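Local coordinates for anaerobically-induced outer membrane porin OprE (Pseudomonas aeruginosa, PDB 4FRX), which probably acts as an outer-membrane porin, a beta-barrel channel of the OprD family that lets small solutes diffuse across the membrane, at residues Q223-L228 and T322-T327; G107-A112 and E118-T123. All coordinates share one frame; numbering follows the deposited sequence.

In the fold
Followed from the N terminus, the chain meets contact 2 first: strand 102-114 turns back through a tight hairpin, and 107-112 pairs with 118-123 after a gap of only five residues. That loop is closed well before contact 1 opens, so the two stand in series and neither nest nor cross. Contact 1 spans 93 intervening residues, from strand 221-234 to the loop between strands 295-305 and 340-349, and so joins the barrel wall to a long inward-reaching loop. The centres of contact 1 and contact 2 lie about 26 Å apart. One contact illustrates how neighbouring strands build a porin wall, the other how a loop packs against its inner side.

Contact 1 of 2, residues Q223-L228 and T322-T327; sequences QHFLGL and TAYLIT. With C8E ((hydroxyethyloxy)tri(ethyloxy)octane), chain F.
The edge of the Tyr-324 ring is turned toward the face of Phe-225, an offset edge-to-face pair with centroids 5.8 Å apart and planes at 74°. Phe-225 CZ sits at the tyrosine edge, near the plane of that ring, and its closest neighbour there is Tyr-324 CE2 at 3.8 Å. The same edge brings Tyr-324 CD2 to within 4.1 Å of Phe-225 CE1, so one side of the tyrosine and the far end of the phenylalanine do all the touching. Both side chains reach out from well-separated backbones: CG of Phe-225 is anti to the backbone N (chi1 167°), as is that of Tyr-324, and the alpha carbons stay 9.9 Å apart. Tyr-324 is also the centre of an inverse gamma turn, closed by a weak bond from Leu-325 N to Ala-323 O. Arg-244 makes a cation-pi contact with Tyr-324, and Pro-129 touches both rings. Phe-225 CZ packs directly against Gly-227, 3.7 Å from its CA. On the other side of the strand the detergent of chain F lies against the backbone and the alternate residues, its C7 3.7 Å from Leu-228 CB and its C5 3.9 Å from Leu-226 CB. Alternation of this kind, with a detergent outside, probably where membrane lipid would lie, and a folded-in loop met by the inward residues, is characteristic of a porin beta-barrel whose loop packs against the inner wall.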
loop_
_atom_site.group_PDB
_atom_site.type_symbol
_atom_site.label_atom_id
_atom_site.label_comp_id
_atom_site.label_asym_id
_atom_site.label_seq_id
_atom_site.Cartn_x
_atom_site.Cartn_y
_atom_site.Cartn_z
ATOM N N GLN A 223 -16.575 -3.384 -1.722
ATOM C CA GLN A 223 -15.851 -2.733 -2.783
ATOM C C GLN A 223 -15.551 -3.729 -3.874
ATOM O O GLN A 223 -15.036 -4.805 -3.591
ATOM C CB GLN A 223 -14.561 -2.164 -2.220
ATOM C CG GLN A 223 -13.647 -1.527 -3.242
ATOM C CD GLN A 223 -12.513 -0.814 -2.556
ATOM O OE1 GLN A 223 -11.467 -1.401 -2.279
ATOM N NE2 GLN A 223 -12.728 0.448 -2.246
ATOM N N HIS A 224 -15.928 -3.387 -5.101
ATOM C CA HIS A 224 -15.573 -4.170 -6.281
ATOM C C HIS A 224 -14.557 -3.408 -7.118
ATOM O O HIS A 224 -14.620 -2.185 -7.211
ATOM C CB HIS A 224 -16.806 -4.431 -7.135
ATOM C CG HIS A 224 -17.879 -5.186 -6.427
ATOM N ND1 HIS A 224 -18.003 -6.554 -6.518
ATOM C CD2 HIS A 224 -18.889 -4.768 -5.625
ATOM C CE1 HIS A 224 -19.038 -6.949 -5.795
ATOM N NE2 HIS A 224 -19.595 -5.887 -5.246
ATOM N N PHE A 225 -13.625 -4.140 -7.726
ATOM C CA PHE A 225 -12.585 -3.561 -8.558
ATOM C C PHE A 225 -12.481 -4.356 -9.857
ATOM O O PHE A 225 -12.473 -5.579 -9.828
ATOM C CB PHE A 225 -11.245 -3.667 -7.833
ATOM C CG PHE A 225 -10.048 -3.395 -8.702
ATOM C CD1 PHE A 225 -9.664 -2.097 -8.987
ATOM C CD2 PHE A 225 -9.277 -4.443 -9.213
ATOM C CE1 PHE A 225 -8.539 -1.838 -9.770
ATOM C CE2 PHE A 225 -8.167 -4.194 -10.005
ATOM C CZ PHE A 225 -7.785 -2.885 -10.278
ATOM N N LEU A 226 -12.386 -3.656 -10.980
ATOM C CA LEU A 226 -11.989 -4.250 -12.253
ATOM C C LEU A 226 -10.712 -3.554 -12.710
ATOM O O LEU A 226 -10.536 -2.356 -12.465
ATOM C CB LEU A 226 -13.088 -4.073 -13.310
ATOM C CG LEU A 226 -14.380 -4.851 -13.050
ATOM C CD1 LEU A 226 -15.514 -4.328 -13.943
ATOM C CD2 LEU A 226 -14.174 -6.350 -13.236
ATOM N N GLY A 227 -9.822 -4.301 -13.363
ATOM C CA GLY A 227 -8.563 -3.749 -13.819
ATOM C C GLY A 227 -8.125 -4.340 -15.155
ATOM O O GLY A 227 -8.490 -5.453 -15.512
ATOM N N LEU A 228 -7.317 -3.591 -15.890
ATOM C CA LEU A 228 -6.752 -4.103 -17.124
ATOM C C LEU A 228 -5.359 -3.537 -17.221
ATOM O O LEU A 228 -5.149 -2.369 -16.925
ATOM C CB LEU A 228 -7.615 -3.662 -18.314
ATOM C CG LEU A 228 -7.162 -3.830 -19.768
ATOM C CD1 LEU A 228 -8.392 -3.931 -20.653
ATOM C CD2 LEU A 228 -6.282 -2.684 -20.246
ATOM N N THR A 322 -2.280 2.249 2.357
ATOM C CA THR A 322 -2.069 2.341 0.911
ATOM C C THR A 322 -3.379 2.127 0.167
ATOM O O THR A 322 -4.064 1.136 0.397
ATOM C CB THR A 322 -1.035 1.307 0.438
ATOM O OG1 THR A 322 0.251 1.639 0.982
ATOM C CG2 THR A 322 -0.942 1.291 -1.096
ATOM N N ALA A 323 -3.741 3.076 -0.691
ATOM C CA ALA A 323 -4.890 2.897 -1.584
ATOM C C ALA A 323 -4.355 2.461 -2.946
ATOM O O ALA A 323 -3.316 2.963 -3.402
ATOM C CB ALA A 323 -5.696 4.188 -1.714
ATOM N N TYR A 324 -5.047 1.534 -3.599
ATOM C CA TYR A 324 -4.605 1.093 -4.927
ATOM C C TYR A 324 -5.110 2.049 -6.018
ATOM O O TYR A 324 -5.835 1.662 -6.942
ATOM C CB TYR A 324 -5.007 -0.364 -5.210
ATOM C CG TYR A 324 -4.336 -0.912 -6.452
ATOM C CD1 TYR A 324 -2.942 -0.996 -6.531
ATOM C CD2 TYR A 324 -5.083 -1.309 -7.566
ATOM C CE1 TYR A 324 -2.313 -1.474 -7.670
ATOM C CE2 TYR A 324 -4.456 -1.801 -8.714
ATOM C CZ TYR A 324 -3.073 -1.877 -8.756
ATOM O OH TYR A 324 -2.441 -2.362 -9.887
ATOM N N LEU A 325 -4.714 3.310 -5.883
ATOM C CA LEU A 325 -5.053 4.367 -6.823
ATOM C C LEU A 325 -3.769 4.840 -7.499
ATOM O O LEU A 325 -2.703 4.887 -6.863
ATOM C CB LEU A 325 -5.702 5.551 -6.072
ATOM C CG LEU A 325 -7.020 5.302 -5.315
ATOM C CD1 LEU A 325 -7.469 6.537 -4.513
ATOM C CD2 LEU A 325 -8.144 4.836 -6.258
ATOM N N ILE A 326 -3.874 5.243 -8.765
ATOM C CA ILE A 326 -2.730 5.810 -9.481
ATOM C C ILE A 326 -2.218 7.109 -8.879
ATOM O O ILE A 326 -1.134 7.598 -9.248
ATOM C CB ILE A 326 -3.000 5.996 -11.002
ATOM C CG1 ILE A 326 -4.169 6.952 -11.254
ATOM C CG2 ILE A 326 -3.227 4.638 -11.670
ATOM C CD1 ILE A 326 -4.336 7.329 -12.742
ATOM N N THR A 327 -2.988 7.639 -7.934
ATOM C CA THR A 327 -2.674 8.887 -7.253
ATOM C C THR A 327 -2.140 8.676 -5.828
ATOM O O THR A 327 -1.953 9.638 -5.093
ATOM C CB THR A 327 -3.913 9.796 -7.179
ATOM O OG1 THR A 327 -4.961 9.121 -6.462
ATOM C CG2 THR A 327 -4.402 10.164 -8.584
HETATM C C3 C8E F . -12.664 -7.683 -16.818
HETATM C C4 C8E F . -12.094 -6.509 -17.618
HETATM C C5 C8E F . -11.715 -5.333 -16.723
HETATM C C6 C8E F . -12.208 -3.991 -17.254
HETATM C C7 C8E F . -11.085 -2.966 -17.394
HETATM C C8 C8E F . -11.017 -1.987 -16.222
HETATM O O9 C8E F . -11.622 -0.754 -16.562
HETATM O O18 C8E F . -19.776 2.323 -18.101
HETATM C C19 C8E F . -20.791 3.224 -18.468
HETATM C C20 C8E F . -20.273 4.538 -17.939
HETATM O O21 C8E F . -20.126 5.399 -19.035
#

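Contact 2 of 2, residues G107-A112 and E118-T123; sequences GLTAKA and EFRYGT. With C8E ((hydroxyethyloxy)tri(ethyloxy)octane), chain G.
Lys-111 and Arg-120 lie side by side and point the same way from a non-hydrogen-bonded pair of an antiparallel beta hairpin, part of the porin barrel wall. Glu-118, two residues before the arginine, completes the group: Arg-120 NH1 gives a 2.9 Å salt bridge to Glu-118 OE2, which lies in the guanidinium plane although the nitrogen approaches from above the carboxylate plane. A bend at chi3 (81°) keeps the guanidinium alongside the neighbouring strand, where Thr-109 CG2 packs over one of its faces, offset toward the rim. The lysine takes a different course. Its CG stands between the backbone N and carbonyl carbon (chi1 71°), and the extended chain passes Glu-118 OE2 at CD, 3.5 Å away, before NZ joins that oxygen through a water. Asp-63 receives salt bridges from both Lys-111 and Arg-120, so two acids probably offset the closely placed positive charges.

On the other face, Ala-110 and Tyr-121 form a hydrogen-bonded pair and meet the detergent of chain G, with C19 3.6 Å from Tyr-121 CD2 and C10 3.6 Å from Ala-110 CB. Within the hairpin, backbone bonds join Ala-110 to Tyr-121 and Ala-112 to Phe-119 in both directions. The chain turns a corner at Gly-122, and Thr-123 N still reaches Leu-108 O at 3.0 Å. Thr-123, just past the corner, receives at its O a 2.6 Å bond from Thr-109 OG1, in the carbonyl plane and on a lone pair.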
loop_
_atom_site.group_PDB
_atom_site.type_symbol
_atom_site.label_atom_id
_atom_site.label_comp_id
_atom_site.label_asym_id
_atom_site.label_seq_id
_atom_site.Cartn_x
_atom_site.Cartn_y
_atom_site.Cartn_z
ATOM N N GLY A 107 6.108 -12.026 13.724
ATOM C CA GLY A 107 4.868 -12.444 13.107
ATOM C C GLY A 107 5.016 -13.826 12.495
ATOM O O GLY A 107 5.771 -14.003 11.548
ATOM N N LEU A 108 4.286 -14.799 13.038
ATOM C CA LEU A 108 4.372 -16.181 12.574
ATOM C C LEU A 108 3.213 -16.507 11.654
ATOM O O LEU A 108 2.098 -16.042 11.865
ATOM C CB LEU A 108 4.325 -17.139 13.757
ATOM C CG LEU A 108 5.476 -17.068 14.757
ATOM C CD1 LEU A 108 5.383 -18.241 15.719
ATOM C CD2 LEU A 108 6.800 -17.082 14.036
ATOM N N THR A 109 3.481 -17.320 10.643
ATOM C CA THR A 109 2.442 -17.748 9.719
ATOM C C THR A 109 2.514 -19.263 9.526
ATOM O O THR A 109 3.525 -19.785 9.040
ATOM C CB THR A 109 2.635 -17.075 8.351
ATOM O OG1 THR A 109 2.784 -15.666 8.544
ATOM C CG2 THR A 109 1.429 -17.339 7.437
ATOM N N ALA A 110 1.459 -19.970 9.921
ATOM C CA ALA A 110 1.351 -21.393 9.608
ATOM C C ALA A 110 0.902 -21.526 8.153
ATOM O O ALA A 110 0.116 -20.712 7.672
ATOM C CB ALA A 110 0.347 -22.061 10.528
ATOM N N LYS A 111 1.391 -22.540 7.452
ATOM C CA LYS A 111 0.996 -22.723 6.057
ATOM C C LYS A 111 0.795 -24.180 5.661
ATOM O O LYS A 111 1.432 -25.088 6.200
ATOM C CB LYS A 111 1.988 -22.045 5.109
ATOM C CG LYS A 111 3.330 -22.721 5.029
ATOM C CD LYS A 111 4.372 -21.803 4.398
ATOM C CE LYS A 111 5.758 -22.435 4.428
ATOM N NZ LYS A 111 6.752 -21.654 3.625
ATOM N N ALA A 112 -0.112 -24.392 4.720
ATOM C CA ALA A 112 -0.330 -25.712 4.159
ATOM C C ALA A 112 -0.412 -25.558 2.659
ATOM O O ALA A 112 -0.836 -24.514 2.163
ATOM C CB ALA A 112 -1.608 -26.323 4.707
ATOM N N GLU A 118 -2.007 -22.695 -1.803
ATOM C CA GLU A 118 -1.437 -22.529 -0.467
ATOM C C GLU A 118 -2.399 -21.817 0.478
ATOM O O GLU A 118 -3.029 -20.831 0.099
ATOM C CB GLU A 118 -0.103 -21.778 -0.560
ATOM C CG GLU A 118 0.641 -21.647 0.760
ATOM C CD GLU A 118 1.906 -20.815 0.613
ATOM O OE1 GLU A 118 2.216 -20.410 -0.525
ATOM O OE2 GLU A 118 2.578 -20.548 1.630
ATOM N N PHE A 119 -2.521 -22.346 1.694
ATOM C CA PHE A 119 -3.286 -21.720 2.767
ATOM C C PHE A 119 -2.321 -21.131 3.779
ATOM O O PHE A 119 -1.358 -21.783 4.161
ATOM C CB PHE A 119 -4.168 -22.748 3.472
ATOM C CG PHE A 119 -4.938 -22.190 4.644
ATOM C CD1 PHE A 119 -5.825 -21.136 4.473
ATOM C CD2 PHE A 119 -4.764 -22.712 5.919
ATOM C CE1 PHE A 119 -6.537 -20.616 5.553
ATOM C CE2 PHE A 119 -5.467 -22.198 7.001
ATOM C CZ PHE A 119 -6.356 -21.147 6.816
ATOM N N ARG A 120 -2.562 -19.897 4.200
ATOM C CA ARG A 120 -1.684 -19.237 5.161
ATOM C C ARG A 120 -2.512 -18.711 6.304
ATOM O O ARG A 120 -3.550 -18.093 6.090
ATOM C CB ARG A 120 -0.918 -18.080 4.511
ATOM C CG ARG A 120 0.161 -18.530 3.581
ATOM C CD ARG A 120 0.754 -17.388 2.782
ATOM N NE ARG A 120 1.753 -16.637 3.532
ATOM C CZ ARG A 120 2.965 -17.107 3.806
ATOM N NH1 ARG A 120 3.302 -18.327 3.404
ATOM N NH2 ARG A 120 3.834 -16.369 4.486
ATOM N N TYR A 121 -2.036 -18.935 7.518
ATOM C CA TYR A 121 -2.798 -18.603 8.704
ATOM C C TYR A 121 -1.903 -17.916 9.747
ATOM O O TYR A 121 -0.990 -18.526 10.271
ATOM C CB TYR A 121 -3.387 -19.901 9.264
ATOM C CG TYR A 121 -4.401 -19.728 10.359
ATOM C CD1 TYR A 121 -5.701 -19.345 10.070
ATOM C CD2 TYR A 121 -4.069 -19.983 11.682
ATOM C CE1 TYR A 121 -6.644 -19.206 11.068
ATOM C CE2 TYR A 121 -5.004 -19.843 12.692
ATOM C CZ TYR A 121 -6.291 -19.455 12.379
ATOM O OH TYR A 121 -7.229 -19.315 13.379
ATOM N N GLY A 122 -2.181 -16.656 10.049
ATOM C CA GLY A 122 -1.308 -15.861 10.885
ATOM C C GLY A 122 -0.958 -14.544 10.212
ATOM O O GLY A 122 -1.829 -13.823 9.723
ATOM N N THR A 123 0.324 -14.227 10.181
ATOM C CA THR A 123 0.766 -12.962 9.624
ATOM C C THR A 123 0.710 -12.954 8.094
ATOM O O THR A 123 1.210 -13.867 7.440
ATOM C CB THR A 123 2.171 -12.611 10.131
ATOM O OG1 THR A 123 2.171 -12.679 11.562
ATOM C CG2 THR A 123 2.571 -11.202 9.684
HETATM C C1 C8E G . 9.944 -32.054 9.071
HETATM C C2 C8E G . 9.429 -31.849 10.490
HETATM C C3 C8E G . 8.996 -30.406 10.723
HETATM C C4 C8E G . 7.855 -30.346 11.731
HETATM C C6 C8E G . 5.617 -27.719 11.019
HETATM C C7 C8E G . 4.202 -27.630 10.462
HETATM C C8 C8E G . 3.600 -26.239 10.626
HETATM O O9 C8E G . 2.548 -26.275 11.567
HETATM C C10 C8E G . 1.965 -25.006 11.733
HETATM C C11 C8E G . 1.600 -24.782 13.194
HETATM O O12 C8E G . 2.787 -24.502 13.903
HETATM C C13 C8E G . 3.186 -23.146 13.824
HETATM C C14 C8E G . 2.060 -22.213 14.262
HETATM O O15 C8E G . 2.327 -20.919 13.764
HETATM C C16 C8E G . 1.526 -19.931 14.363
HETATM C C17 C8E G . 0.328 -19.651 13.464
HETATM O O18 C8E G . -0.518 -18.724 14.100
HETATM C C19 C8E G . -1.794 -19.271 14.342
HETATM O O HOH W 1 5.467 -20.585 1.241
#